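Long-range contacts in diaminopropionate ammonia-lyase (Escherichia coli, PDB 4D9K), which breaks both L- and D-2,3-diaminopropionate down to pyruvate and ammonia with the help of pyridoxal 5'-phosphate, working as a homodimer: residues Ser5-Ile10 and Phe309-Asp314; Ala40-Thr45 and Ser68-Leu73; Lys77-Ala82 and Tyr206-Asp211; Leu229-Gly234 and Ser255-Pro260; Arg333-Glu338 and Lys383-Val388. All coordinates share one frame; numbering follows the deposited sequence.

Interaction 1 (Ser5-Ile10 and Phe309-Asp314); sequences SLKIDI and FISCQD
With CG1 set opposite the carbonyl carbon in both I8 (chi1 -69°) and I310 (chi1 -65°), the CG2 branches turn to each other, and I8 CG2 comes to 4.0 Å from I310 CG2. The other branch of I8 ends on C312, I8 CD1 lying 4.0 Å from C312 CB. I10 lays its CG1 alongside CG1 of I310, the two side chains pointing the same way. Between these non-hydrogen-bonded pairs, I8 with C312 and I10 with I310, sits the hydrogen-bonded pair of D9 and S311: D9 N donates a hydrogen bond to S311 O at 3.0 Å, and S311 N one to D9 O at 3.1 Å. Strand 8-12 thus runs antiparallel along strand 308-312 and forms one edge strand, within this chain, of a mixed sheet whose other strands are mutually parallel. The isoleucine face packs against V346 of helix 342-352, and I8 also meets V316 of helix 314-325. The extended Q313 side chain crosses L6 at about a right angle, and OE1 takes the N-H of K7 at 2.9 Å, in the plane of the amide and nearly straight (172°). Q313 N returns a bond to K7 O at 3.1 Å, so one glutamine holds both backbone polar atoms of K7. On the other face the extended K7 chain passes S311 OG, and its NZ forms a salt bridge with D261.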
# COMPACT_ATOMS: atom_id res chain seq x y z
N SER A 5 16.67 13.58 1.84
CA SER A 5 17.19 14.01 0.55
C SER A 5 17.57 12.82 -0.33
O SER A 5 18.53 12.10 -0.05
CB SER A 5 18.42 14.90 0.73
OG SER A 5 18.12 16.04 1.51
N LEU A 6 16.79 12.63 -1.39
CA LEU A 6 17.13 11.66 -2.43
C LEU A 6 17.65 12.41 -3.64
O LEU A 6 17.25 13.56 -3.89
CB LEU A 6 15.91 10.80 -2.79
CG LEU A 6 15.20 10.03 -1.68
CD1 LEU A 6 14.09 9.15 -2.25
CD2 LEU A 6 16.18 9.19 -0.85
N LYS A 7 18.54 11.77 -4.39
CA LYS A 7 19.13 12.36 -5.59
C LYS A 7 18.04 12.68 -6.62
O LYS A 7 17.45 11.78 -7.22
CB LYS A 7 20.19 11.42 -6.17
CG LYS A 7 20.88 11.93 -7.43
CD LYS A 7 21.61 10.81 -8.14
CE LYS A 7 22.28 11.31 -9.42
NZ LYS A 7 23.02 10.22 -10.11
N ILE A 8 17.78 13.98 -6.79
CA ILE A 8 16.76 14.49 -7.70
C ILE A 8 17.35 15.65 -8.51
O ILE A 8 16.85 16.78 -8.47
CB ILE A 8 15.48 14.91 -6.93
CG1 ILE A 8 14.75 13.68 -6.36
CG2 ILE A 8 14.51 15.70 -7.80
CD1 ILE A 8 13.93 12.91 -7.37
N ASP A 9 18.42 15.37 -9.25
CA ASP A 9 19.19 16.42 -9.93
C ASP A 9 18.48 16.96 -11.17
O ASP A 9 18.32 16.25 -12.17
CB ASP A 9 20.60 15.93 -10.27
CG ASP A 9 21.45 15.71 -9.03
OD1 ASP A 9 21.41 16.57 -8.12
OD2 ASP A 9 22.17 14.70 -8.97
N ILE A 10 18.06 18.22 -11.08
CA ILE A 10 17.30 18.88 -12.13
C ILE A 10 18.22 19.65 -13.07
O ILE A 10 19.09 20.42 -12.64
CB ILE A 10 16.27 19.86 -11.53
CG1 ILE A 10 15.44 19.17 -10.44
CG2 ILE A 10 15.35 20.40 -12.63
CD1 ILE A 10 14.88 20.13 -9.41
N PHE A 309 15.20 17.84 -17.33
CA PHE A 309 15.61 16.45 -17.18
C PHE A 309 16.02 16.20 -15.74
O PHE A 309 16.88 16.90 -15.20
CB PHE A 309 16.77 16.10 -18.12
CG PHE A 309 16.42 16.16 -19.57
CD1 PHE A 309 16.70 17.30 -20.32
CD2 PHE A 309 15.83 15.07 -20.20
CE1 PHE A 309 16.38 17.35 -21.67
CE2 PHE A 309 15.51 15.12 -21.55
CZ PHE A 309 15.78 16.26 -22.29
N ILE A 310 15.40 15.21 -15.12
CA ILE A 310 15.79 14.80 -13.78
C ILE A 310 16.52 13.47 -13.84
O ILE A 310 16.05 12.51 -14.45
CB ILE A 310 14.59 14.75 -12.80
CG1 ILE A 310 14.02 16.15 -12.60
CG2 ILE A 310 15.01 14.15 -11.46
CD1 ILE A 310 12.87 16.24 -11.62
N SER A 311 17.71 13.45 -13.25
CA SER A 311 18.44 12.23 -13.00
C SER A 311 18.20 11.87 -11.55
O SER A 311 18.46 12.68 -10.65
CB SER A 311 19.93 12.44 -13.26
OG SER A 311 20.69 11.34 -12.78
N CYS A 312 17.69 10.67 -11.31
CA CYS A 312 17.25 10.30 -9.97
C CYS A 312 17.76 8.94 -9.49
O CYS A 312 18.08 8.06 -10.29
CB CYS A 312 15.72 10.38 -9.86
SG CYS A 312 14.82 9.08 -10.74
N GLN A 313 17.82 8.82 -8.17
CA GLN A 313 18.26 7.63 -7.44
C GLN A 313 17.28 6.47 -7.61
O GLN A 313 16.09 6.69 -7.87
CB GLN A 313 18.33 8.01 -5.96
CG GLN A 313 19.41 7.33 -5.14
CD GLN A 313 19.48 7.90 -3.74
OE1 GLN A 313 19.12 9.06 -3.49
NE2 GLN A 313 19.95 7.09 -2.80
N ASP A 314 17.78 5.24 -7.46
CA ASP A 314 16.96 4.01 -7.48
C ASP A 314 15.76 4.10 -6.55
O ASP A 314 14.62 3.80 -6.94
CB ASP A 314 17.81 2.81 -7.07
CG ASP A 314 18.30 1.99 -8.25
OD1 ASP A 314 19.00 2.54 -9.13
OD2 ASP A 314 17.99 0.78 -8.29

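Interaction 2 (Ala40-Thr45 and Ser68-Leu73); sequences AGYRPT and SKRFGL
The R70 guanidinium lies beside the Y42 ring with the planes only 20° apart, NH2 being 3.5 Å from Y42 CE1; T45 CG2 sits 3.6 Å above one face of the guanidinium. F71 CZ meets the Y42 ring at its edge. The F71 ring has A40 O at its own edge, and waters 1 and 2 over one face. R70 gets there by bending twice (chi2 99°, chi3 -104°), which swings its tip back to 40-45. Water 2 links R70 NH2, at 3.0 Å, to R43 O, at 2.8 Å. Water 1 accepts from F71 N at 2.8 Å and gives G41 O a weak bond. R70 forms salt bridges with E212 through NH2 and with E67 through NH1; E67 also takes T45 OG1. A leucine in place of R70 would probably leave E67 and E212 without their shared counter-charge and the Y42 ring without its flat neighbour. R70 to L73 is a type II' turn, closed by L73 N on R70 O. This is loop-to-loop packing in a pyridoxal-phosphate enzyme related to the tryptophan synthase beta chain: 68-73 leads from strand 61-66 toward K77, the cofactor lysine, whose side chain is about 8 Å from that of R70.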
# COMPACT_ATOMS: atom_id res chain seq x y z
N ALA A 40 -11.31 -6.23 -29.19
CA ALA A 40 -12.29 -6.58 -28.17
C ALA A 40 -11.69 -6.42 -26.77
O ALA A 40 -10.62 -6.96 -26.48
CB ALA A 40 -12.79 -8.00 -28.38
N GLY A 41 -12.37 -5.65 -25.94
CA GLY A 41 -11.92 -5.39 -24.57
C GLY A 41 -11.28 -4.03 -24.39
O GLY A 41 -10.84 -3.69 -23.28
N TYR A 42 -11.22 -3.24 -25.46
CA TYR A 42 -10.66 -1.89 -25.37
C TYR A 42 -11.45 -1.03 -24.40
O TYR A 42 -12.68 -1.07 -24.37
CB TYR A 42 -10.57 -1.19 -26.74
CG TYR A 42 -10.15 0.27 -26.63
CD1 TYR A 42 -8.80 0.63 -26.58
CD2 TYR A 42 -11.11 1.29 -26.57
CE1 TYR A 42 -8.42 1.97 -26.47
CE2 TYR A 42 -10.74 2.62 -26.45
CZ TYR A 42 -9.40 2.96 -26.41
OH TYR A 42 -9.05 4.29 -26.31
N ARG A 43 -10.72 -0.28 -23.59
CA ARG A 43 -11.28 0.68 -22.66
C ARG A 43 -10.17 1.65 -22.31
O ARG A 43 -9.07 1.21 -21.97
CB ARG A 43 -11.77 -0.03 -21.40
CG ARG A 43 -12.90 0.70 -20.68
CD ARG A 43 -12.99 0.30 -19.21
NE ARG A 43 -12.79 -1.13 -18.99
CZ ARG A 43 -12.86 -1.74 -17.80
NH1 ARG A 43 -13.13 -1.04 -16.70
NH2 ARG A 43 -12.66 -3.05 -17.71
N PRO A 44 -10.44 2.97 -22.40
CA PRO A 44 -9.43 3.91 -21.93
C PRO A 44 -9.02 3.58 -20.50
O PRO A 44 -9.87 3.28 -19.66
CB PRO A 44 -10.15 5.26 -21.99
CG PRO A 44 -11.19 5.08 -23.05
CD PRO A 44 -11.62 3.64 -22.96
N THR A 45 -7.71 3.58 -20.24
CA THR A 45 -7.20 3.34 -18.90
C THR A 45 -7.57 4.51 -17.99
O THR A 45 -7.66 5.65 -18.46
CB THR A 45 -5.68 3.14 -18.89
OG1 THR A 45 -5.06 4.18 -19.65
CG2 THR A 45 -5.31 1.77 -19.49
N SER A 68 -1.58 0.04 -16.05
CA SER A 68 -1.67 -1.34 -15.56
C SER A 68 -3.01 -1.97 -15.95
O SER A 68 -3.18 -3.19 -15.86
CB SER A 68 -1.46 -1.42 -14.05
OG SER A 68 -2.59 -0.91 -13.35
N LYS A 69 -3.96 -1.14 -16.36
CA LYS A 69 -5.28 -1.62 -16.79
C LYS A 69 -5.37 -1.80 -18.31
O LYS A 69 -6.47 -1.92 -18.86
CB LYS A 69 -6.40 -0.69 -16.31
CG LYS A 69 -6.37 -0.32 -14.83
CD LYS A 69 -6.63 -1.51 -13.93
CE LYS A 69 -6.49 -1.12 -12.47
NZ LYS A 69 -6.36 -2.32 -11.59
N ARG A 70 -4.22 -1.82 -18.99
CA ARG A 70 -4.19 -1.94 -20.44
C ARG A 70 -4.39 -3.38 -20.88
O ARG A 70 -3.44 -4.17 -20.91
CB ARG A 70 -2.87 -1.41 -21.01
CG ARG A 70 -2.89 -1.17 -22.51
CD ARG A 70 -3.11 0.30 -22.80
NE ARG A 70 -4.46 0.62 -23.24
CZ ARG A 70 -4.96 1.86 -23.27
NH1 ARG A 70 -4.25 2.90 -22.86
NH2 ARG A 70 -6.20 2.05 -23.71
N PHE A 71 -5.64 -3.71 -21.22
CA PHE A 71 -6.08 -5.09 -21.46
C PHE A 71 -5.62 -5.96 -20.28
O PHE A 71 -5.83 -5.57 -19.13
CB PHE A 71 -5.62 -5.60 -22.83
CG PHE A 71 -6.20 -4.81 -23.98
CD1 PHE A 71 -5.53 -3.70 -24.50
CD2 PHE A 71 -7.43 -5.15 -24.53
CE1 PHE A 71 -6.07 -2.97 -25.55
CE2 PHE A 71 -7.98 -4.43 -25.57
CZ PHE A 71 -7.29 -3.33 -26.08
N GLY A 72 -5.01 -7.11 -20.55
CA GLY A 72 -4.50 -7.95 -19.46
C GLY A 72 -2.99 -7.86 -19.27
O GLY A 72 -2.39 -8.67 -18.56
N LEU A 73 -2.38 -6.85 -19.90
CA LEU A 73 -0.93 -6.79 -20.05
C LEU A 73 -0.18 -6.24 -18.83
O LEU A 73 1.02 -6.49 -18.68
CB LEU A 73 -0.57 -5.98 -21.31
CG LEU A 73 -0.65 -6.57 -22.73
CD1 LEU A 73 0.43 -7.62 -22.96
CD2 LEU A 73 -2.02 -7.11 -23.10
O HOH W 1 -8.27 -2.63 -21.37
O HOH W 2 -7.38 -0.63 -23.13

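Interaction 3 (Lys77-Ala82 and Tyr206-Asp211); sequences KMLGGA and YATLAD. With PO4 (phosphate ion), chain E.
G80 and Y206 approach to 5.1 Å between CA atoms where the axes of segments 78-82 (helix 78-93) and 206-211 (helix 197-220) pass 8.6 Å apart at 137°. The Y206 ring fills this close approach: its CD1 is 3.5 Å from G80 N, and K77 O lies in the ring plane at the edge. A CB on G80 would lie about 2.5 Å from Y206 CE1, so there is no room for a side chain beside the ring. K77 O takes the amides of G80 and G81, and water 3 joins it to Y206 OH, 2.6 Å from the hydroxyl. Water 4 lies 2.7 Å from the same OH and within hydrogen-bonding distance of O2 of a bound phosphate ion. K77, the lysine that binds pyridoxal phosphate in the cofactor-loaded enzyme, here passes the hydroxyl with its CD and holds phosphate O1 only weakly through NZ. L79 forks over the other helix: CD2 meets T208 CG2 at 3.8 Å, and CD1 meets L209 CB at 3.9 Å. F76 meets the Y206 ring edge-to-face. Helix 235-248 adjoins this ring through A235 and M236, helix 26-36 covers T208 and L79 through A32 and H36, and helix 122-133 flanks K77.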
# COMPACT_ATOMS: atom_id res chain seq x y z
N LYS A 77 2.72 -1.13 -23.12
CA LYS A 77 3.51 -1.34 -24.34
C LYS A 77 2.79 -1.95 -25.56
O LYS A 77 3.25 -1.76 -26.69
CB LYS A 77 4.82 -2.09 -24.04
CG LYS A 77 5.72 -1.30 -23.11
CD LYS A 77 7.18 -1.39 -23.52
CE LYS A 77 8.03 -0.50 -22.64
NZ LYS A 77 9.48 -0.84 -22.77
N MET A 78 1.68 -2.65 -25.35
CA MET A 78 0.91 -3.20 -26.48
C MET A 78 0.40 -2.11 -27.43
O MET A 78 0.22 -2.37 -28.62
CB MET A 78 -0.23 -4.13 -26.03
CG MET A 78 -1.34 -3.50 -25.19
SD MET A 78 -2.47 -2.42 -26.10
CE MET A 78 -3.11 -3.54 -27.34
N LEU A 79 0.18 -0.91 -26.90
CA LEU A 79 -0.28 0.22 -27.71
C LEU A 79 0.60 0.45 -28.93
O LEU A 79 0.10 0.77 -30.01
CB LEU A 79 -0.38 1.50 -26.88
CG LEU A 79 -1.47 1.57 -25.81
CD1 LEU A 79 -1.28 2.81 -24.95
CD2 LEU A 79 -2.87 1.54 -26.43
N GLY A 80 1.91 0.30 -28.75
CA GLY A 80 2.86 0.47 -29.83
C GLY A 80 3.09 -0.81 -30.61
O GLY A 80 2.97 -0.83 -31.83
N GLY A 81 3.42 -1.87 -29.88
CA GLY A 81 3.70 -3.19 -30.46
C GLY A 81 2.60 -3.72 -31.35
O GLY A 81 2.86 -4.08 -32.49
N ALA A 82 1.37 -3.74 -30.85
CA ALA A 82 0.23 -4.24 -31.61
C ALA A 82 -0.11 -3.37 -32.82
O ALA A 82 -0.52 -3.88 -33.86
CB ALA A 82 -0.99 -4.44 -30.72
N TYR A 206 1.85 4.52 -28.92
CA TYR A 206 1.90 4.95 -27.51
C TYR A 206 1.09 6.22 -27.25
O TYR A 206 0.47 6.36 -26.19
CB TYR A 206 3.34 5.17 -27.04
CG TYR A 206 4.24 3.94 -26.95
CD1 TYR A 206 3.71 2.64 -26.96
CD2 TYR A 206 5.62 4.09 -26.82
CE1 TYR A 206 4.55 1.53 -26.87
CE2 TYR A 206 6.46 2.99 -26.71
CZ TYR A 206 5.92 1.71 -26.74
OH TYR A 206 6.76 0.63 -26.64
N ALA A 207 1.09 7.14 -28.21
CA ALA A 207 0.38 8.41 -28.07
C ALA A 207 -1.12 8.23 -27.84
O ALA A 207 -1.79 9.16 -27.39
CB ALA A 207 0.65 9.31 -29.27
N THR A 208 -1.63 7.02 -28.11
CA THR A 208 -3.01 6.65 -27.76
C THR A 208 -3.33 6.99 -26.31
O THR A 208 -4.37 7.59 -26.02
CB THR A 208 -3.29 5.15 -28.02
OG1 THR A 208 -3.25 4.89 -29.43
CG2 THR A 208 -4.66 4.74 -27.50
N LEU A 209 -2.42 6.63 -25.39
CA LEU A 209 -2.61 6.90 -23.96
C LEU A 209 -2.69 8.40 -23.68
O LEU A 209 -3.41 8.82 -22.78
CB LEU A 209 -1.53 6.24 -23.10
CG LEU A 209 -0.10 6.78 -23.04
CD1 LEU A 209 0.05 7.89 -22.00
CD2 LEU A 209 0.86 5.65 -22.75
N ALA A 210 -1.94 9.18 -24.45
CA ALA A 210 -1.93 10.64 -24.30
C ALA A 210 -3.20 11.24 -24.88
O ALA A 210 -3.71 12.22 -24.34
CB ALA A 210 -0.70 11.24 -24.97
N ASP A 211 -3.70 10.66 -25.97
CA ASP A 211 -4.96 11.09 -26.57
C ASP A 211 -6.11 10.82 -25.61
O ASP A 211 -6.99 11.68 -25.43
CB ASP A 211 -5.20 10.41 -27.92
CG ASP A 211 -6.44 10.96 -28.63
OD1 ASP A 211 -6.33 12.01 -29.30
OD2 ASP A 211 -7.52 10.34 -28.50
P PO4 E . 10.21 3.55 -23.25
O1 PO4 E . 10.96 2.23 -23.31
O2 PO4 E . 9.55 3.88 -24.55
O3 PO4 E . 11.20 4.64 -22.94
O4 PO4 E . 9.15 3.45 -22.18
O HOH W 3 6.12 -1.66 -27.74
O HOH W 4 9.15 1.15 -25.42

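Interaction 4 (Leu229-Gly234 and Ser255-Pro260); sequences LQAGVG and SIIVEP. With PO4 (phosphate ion), chain E.
I257 meets 229-234 atom by atom: its CB lies 4.1 Å from L229 O, its CG2 touches both that oxygen and A231 CB (3.9 Å), and its CD1 touches L229 CB at 3.9 Å. CG2 reaches A231 because it stands anti to the backbone N, while chi2 -54° folds CD1 back onto L229, CD1 included. An alanine in place of I257 would probably open a gap beside L229 CB and CD1 and take the CG2 contact from A231, whose CB would keep V258 O and E259 CG. Parallel strand pairing underlies this packing. L229 N donates to I256 O at 2.9 Å, almost straight on to the carbonyl; V258 N donates to L229 O at 2.9 Å; A231 N donates to V258 O at 2.7 Å, more bent (142°). On the opposite face from L229 and I257, the Q230 amide gives NE2 to S339 O and I374 O. After A231 the chain makes a type II' turn through G232 and V233 to G234, the N-cap of helix 235-248. G234 N binds O3 of the phosphate ion at 3.0 Å, V233 N holds it weakly, and M236 N joins in. A CB on G232 would collide with that oxygen. Strand 226-230, helix 235-248 and strand 254-260 form a beta-alpha-beta unit whose glycine-rich turn, as in related pyridoxal-phosphate enzymes, is consistent with a seat for the cofactor phosphate.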
# COMPACT_ATOMS: atom_id res chain seq x y z
N LEU A 229 7.51 12.31 -17.49
CA LEU A 229 7.59 11.14 -18.35
C LEU A 229 8.89 10.42 -18.06
O LEU A 229 9.97 11.01 -18.15
CB LEU A 229 7.51 11.55 -19.82
CG LEU A 229 6.28 12.37 -20.24
CD1 LEU A 229 6.48 12.95 -21.63
CD2 LEU A 229 5.00 11.54 -20.18
N GLN A 230 8.77 9.15 -17.68
CA GLN A 230 9.94 8.29 -17.46
C GLN A 230 10.63 8.03 -18.79
O GLN A 230 9.97 7.80 -19.81
CB GLN A 230 9.59 6.98 -16.75
CG GLN A 230 8.35 6.24 -17.24
CD GLN A 230 7.09 6.67 -16.51
OE1 GLN A 230 6.57 7.76 -16.75
NE2 GLN A 230 6.59 5.82 -15.63
N ALA A 231 11.96 8.09 -18.77
CA ALA A 231 12.76 8.12 -20.00
C ALA A 231 12.88 6.78 -20.72
O ALA A 231 12.71 6.74 -21.94
CB ALA A 231 14.14 8.70 -19.72
N GLY A 232 13.17 5.71 -19.99
CA GLY A 232 13.37 4.39 -20.61
C GLY A 232 14.25 4.49 -21.85
O GLY A 232 15.37 4.99 -21.77
N VAL A 233 13.74 4.04 -22.99
CA VAL A 233 14.49 4.14 -24.25
C VAL A 233 14.11 5.38 -25.07
O VAL A 233 14.68 5.63 -26.13
CB VAL A 233 14.42 2.85 -25.11
CG1 VAL A 233 14.86 1.64 -24.30
CG2 VAL A 233 13.04 2.64 -25.71
N GLY A 234 13.16 6.16 -24.56
CA GLY A 234 12.79 7.42 -25.20
C GLY A 234 11.53 7.38 -26.05
O GLY A 234 10.98 8.43 -26.39
N SER A 255 7.36 20.14 -19.13
CA SER A 255 7.59 18.69 -19.23
C SER A 255 8.91 18.31 -18.57
O SER A 255 9.95 18.89 -18.86
CB SER A 255 7.57 18.22 -20.68
OG SER A 255 8.60 18.83 -21.43
N ILE A 256 8.84 17.31 -17.69
CA ILE A 256 10.01 16.83 -16.97
C ILE A 256 10.27 15.39 -17.37
O ILE A 256 9.40 14.53 -17.21
CB ILE A 256 9.80 16.91 -15.45
CG1 ILE A 256 9.41 18.33 -15.02
CG2 ILE A 256 11.05 16.45 -14.71
CD1 ILE A 256 8.80 18.40 -13.64
N ILE A 257 11.47 15.13 -17.88
CA ILE A 257 11.84 13.79 -18.31
C ILE A 257 12.70 13.16 -17.23
O ILE A 257 13.77 13.66 -16.89
CB ILE A 257 12.57 13.78 -19.68
CG1 ILE A 257 11.73 14.49 -20.75
CG2 ILE A 257 12.94 12.35 -20.10
CD1 ILE A 257 10.31 13.98 -20.91
N VAL A 258 12.20 12.05 -16.70
CA VAL A 258 12.77 11.43 -15.52
C VAL A 258 13.58 10.21 -15.93
O VAL A 258 13.06 9.28 -16.55
CB VAL A 258 11.68 11.05 -14.50
CG1 VAL A 258 12.32 10.51 -13.22
CG2 VAL A 258 10.80 12.25 -14.18
N GLU A 259 14.86 10.24 -15.59
CA GLU A 259 15.77 9.16 -15.92
C GLU A 259 16.35 8.57 -14.64
O GLU A 259 17.14 9.22 -13.96
CB GLU A 259 16.89 9.68 -16.82
CG GLU A 259 17.37 8.68 -17.85
CD GLU A 259 17.80 9.34 -19.15
OE1 GLU A 259 17.91 10.59 -19.19
OE2 GLU A 259 18.02 8.60 -20.14
N PRO A 260 15.93 7.33 -14.29
CA PRO A 260 16.47 6.62 -13.13
C PRO A 260 17.94 6.24 -13.33
O PRO A 260 18.35 5.91 -14.44
CB PRO A 260 15.58 5.38 -13.03
CG PRO A 260 15.01 5.20 -14.40
CD PRO A 260 14.83 6.59 -14.93
P PO4 E . 10.21 3.55 -23.25
O1 PO4 E . 10.96 2.23 -23.31
O2 PO4 E . 9.55 3.88 -24.55
O3 PO4 E . 11.20 4.64 -22.94
O4 PO4 E . 9.15 3.45 -22.18

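Interaction 5 (Arg333-Glu338 and Lys383-Val388); sequences RIISGE and KHYREV
The Y385 ring packs on I335 and S336 where helix 382-391 meets the loop before helix 342-352, a contact of side chains and waters that lies against the second subunit. CG2 of I335 stands over one face of the ring in a CH-pi contact, 4.0 Å from the centroid and 26° off the normal. S336 O comes to the ring edge in its plane, 3.2 Å from Y385 CE1. With CG anti to the backbone N (chi1 -177°), Y385 sends its hydroxyl into the loop, where it donates to water 6 at 2.7 Å. That water donates to I334 O at 2.8 Å and accepts from S336 N at 2.8 Å, tying three polar groups together. N326 of the second subunit also bonds to Y385 OH. R333 and R386 turn guanidinium edges to each other, NH2 to NH2 4.2 Å. The likeness of charge is probably eased by water 5, which accepts from R333 NH2 at 3.1 Å and weakly from R386, and by N326 and P327 of the second subunit, which take R333 NH2 and R386 NH1. E338 only crosses H384 at about a right angle, OE1 being 3.8 Å from H384 NE2, while H384 ND1 is hydrogen-bonded to K393 NZ. Helix 314-325 backs the contact, M321 touching Y385 and V388, while I334 packs on strand 61-66 through V64 and D66.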
# COMPACT_ATOMS: atom_id res chain seq x y z
N ARG A 333 -6.14 3.81 -4.86
CA ARG A 333 -4.90 3.05 -4.81
C ARG A 333 -4.51 2.56 -6.20
O ARG A 333 -5.37 2.14 -6.98
CB ARG A 333 -5.09 1.86 -3.85
CG ARG A 333 -3.94 0.86 -3.80
CD ARG A 333 -4.13 -0.11 -2.64
NE ARG A 333 -3.32 -1.32 -2.81
CZ ARG A 333 -3.82 -2.51 -3.12
NH1 ARG A 333 -5.13 -2.67 -3.26
NH2 ARG A 333 -3.01 -3.54 -3.28
N ILE A 334 -3.21 2.63 -6.49
CA ILE A 334 -2.65 2.28 -7.80
C ILE A 334 -1.44 1.33 -7.63
O ILE A 334 -0.54 1.59 -6.83
CB ILE A 334 -2.27 3.57 -8.58
CG1 ILE A 334 -3.52 4.43 -8.82
CG2 ILE A 334 -1.61 3.26 -9.91
CD1 ILE A 334 -3.23 5.76 -9.45
N ILE A 335 -1.44 0.24 -8.38
CA ILE A 335 -0.33 -0.72 -8.33
C ILE A 335 0.62 -0.38 -9.46
O ILE A 335 0.29 -0.54 -10.63
CB ILE A 335 -0.81 -2.17 -8.48
CG1 ILE A 335 -1.90 -2.50 -7.45
CG2 ILE A 335 0.37 -3.14 -8.37
CD1 ILE A 335 -2.39 -3.93 -7.57
N SER A 336 1.79 0.12 -9.08
CA SER A 336 2.76 0.65 -10.03
C SER A 336 4.11 -0.01 -9.83
O SER A 336 4.65 -0.01 -8.72
CB SER A 336 2.87 2.16 -9.82
OG SER A 336 3.53 2.80 -10.90
N GLY A 337 4.66 -0.58 -10.90
CA GLY A 337 5.97 -1.22 -10.86
C GLY A 337 7.13 -0.23 -10.85
O GLY A 337 6.92 0.98 -10.82
N GLU A 338 8.35 -0.76 -10.90
CA GLU A 338 9.56 0.08 -10.81
C GLU A 338 9.63 1.18 -11.87
O GLU A 338 9.94 2.33 -11.55
CB GLU A 338 10.83 -0.78 -10.85
CG GLU A 338 12.11 0.05 -10.74
CD GLU A 338 13.34 -0.77 -10.40
OE1 GLU A 338 13.52 -1.87 -10.96
OE2 GLU A 338 14.15 -0.29 -9.57
N LYS A 383 7.39 -10.33 -7.17
CA LYS A 383 8.41 -10.52 -6.16
C LYS A 383 9.06 -9.19 -5.79
O LYS A 383 9.07 -8.80 -4.63
CB LYS A 383 9.45 -11.53 -6.66
CG LYS A 383 10.66 -11.68 -5.76
CD LYS A 383 11.49 -12.90 -6.12
CE LYS A 383 12.67 -13.04 -5.17
NZ LYS A 383 13.50 -11.80 -5.13
N HIS A 384 9.59 -8.49 -6.79
CA HIS A 384 10.18 -7.17 -6.59
C HIS A 384 9.17 -6.17 -6.04
O HIS A 384 9.48 -5.43 -5.10
CB HIS A 384 10.82 -6.69 -7.90
CG HIS A 384 11.37 -5.29 -7.83
ND1 HIS A 384 12.60 -5.02 -7.37
CD2 HIS A 384 10.79 -4.06 -8.16
CE1 HIS A 384 12.81 -3.69 -7.41
NE2 HIS A 384 11.69 -3.10 -7.89
N TYR A 385 7.96 -6.17 -6.59
CA TYR A 385 6.91 -5.24 -6.11
C TYR A 385 6.66 -5.36 -4.60
O TYR A 385 6.66 -4.36 -3.88
CB TYR A 385 5.60 -5.39 -6.89
CG TYR A 385 4.54 -4.40 -6.46
CD1 TYR A 385 4.54 -3.10 -6.97
CD2 TYR A 385 3.57 -4.74 -5.53
CE1 TYR A 385 3.57 -2.17 -6.57
CE2 TYR A 385 2.61 -3.82 -5.11
CZ TYR A 385 2.61 -2.55 -5.64
OH TYR A 385 1.67 -1.64 -5.23
N ARG A 386 6.46 -6.59 -4.13
CA ARG A 386 6.18 -6.84 -2.70
C ARG A 386 7.42 -6.71 -1.82
O ARG A 386 7.30 -6.56 -0.61
CB ARG A 386 5.49 -8.20 -2.50
CG ARG A 386 4.15 -8.32 -3.20
CD ARG A 386 3.10 -7.40 -2.61
NE ARG A 386 1.93 -7.28 -3.48
CZ ARG A 386 0.84 -6.58 -3.19
NH1 ARG A 386 0.74 -5.93 -2.04
NH2 ARG A 386 -0.17 -6.54 -4.06
N GLU A 387 8.60 -6.80 -2.42
CA GLU A 387 9.83 -6.54 -1.70
C GLU A 387 9.90 -5.03 -1.40
O GLU A 387 10.15 -4.62 -0.26
CB GLU A 387 11.05 -7.03 -2.49
CG GLU A 387 11.37 -8.50 -2.23
CD GLU A 387 12.23 -9.15 -3.30
OE1 GLU A 387 12.85 -8.45 -4.13
OE2 GLU A 387 12.29 -10.39 -3.30
N VAL A 388 9.65 -4.23 -2.42
CA VAL A 388 9.57 -2.78 -2.25
C VAL A 388 8.47 -2.39 -1.26
O VAL A 388 8.76 -1.82 -0.21
CB VAL A 388 9.37 -2.06 -3.61
CG1 VAL A 388 9.14 -0.56 -3.41
CG2 VAL A 388 10.58 -2.30 -4.51
O HOH W 5 -3.17 -5.95 -5.26
O HOH W 6 2.09 0.76 -6.39

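From the N terminus, interaction 1 makes the longest closure: 5-10 waits for 309-314, and interactions 2, 3 and 4 all fall within the span between. These three follow one another in series, and interaction 5 opens only after interaction 1 has closed, so no loops cross. Interactions 1 and 4 share one sheet, I310 pairing with the backbone of I257 and E259. Interactions 2 and 3 touch where M78 and L79 pack on R70 and F71, their centres about 11 Å apart. Interactions 3 and 4 do not touch each other, but both touch the same phosphate ion. Interaction 5 lies toward the subunit interface, meeting interaction 2 where I335 O packs on S68 CB.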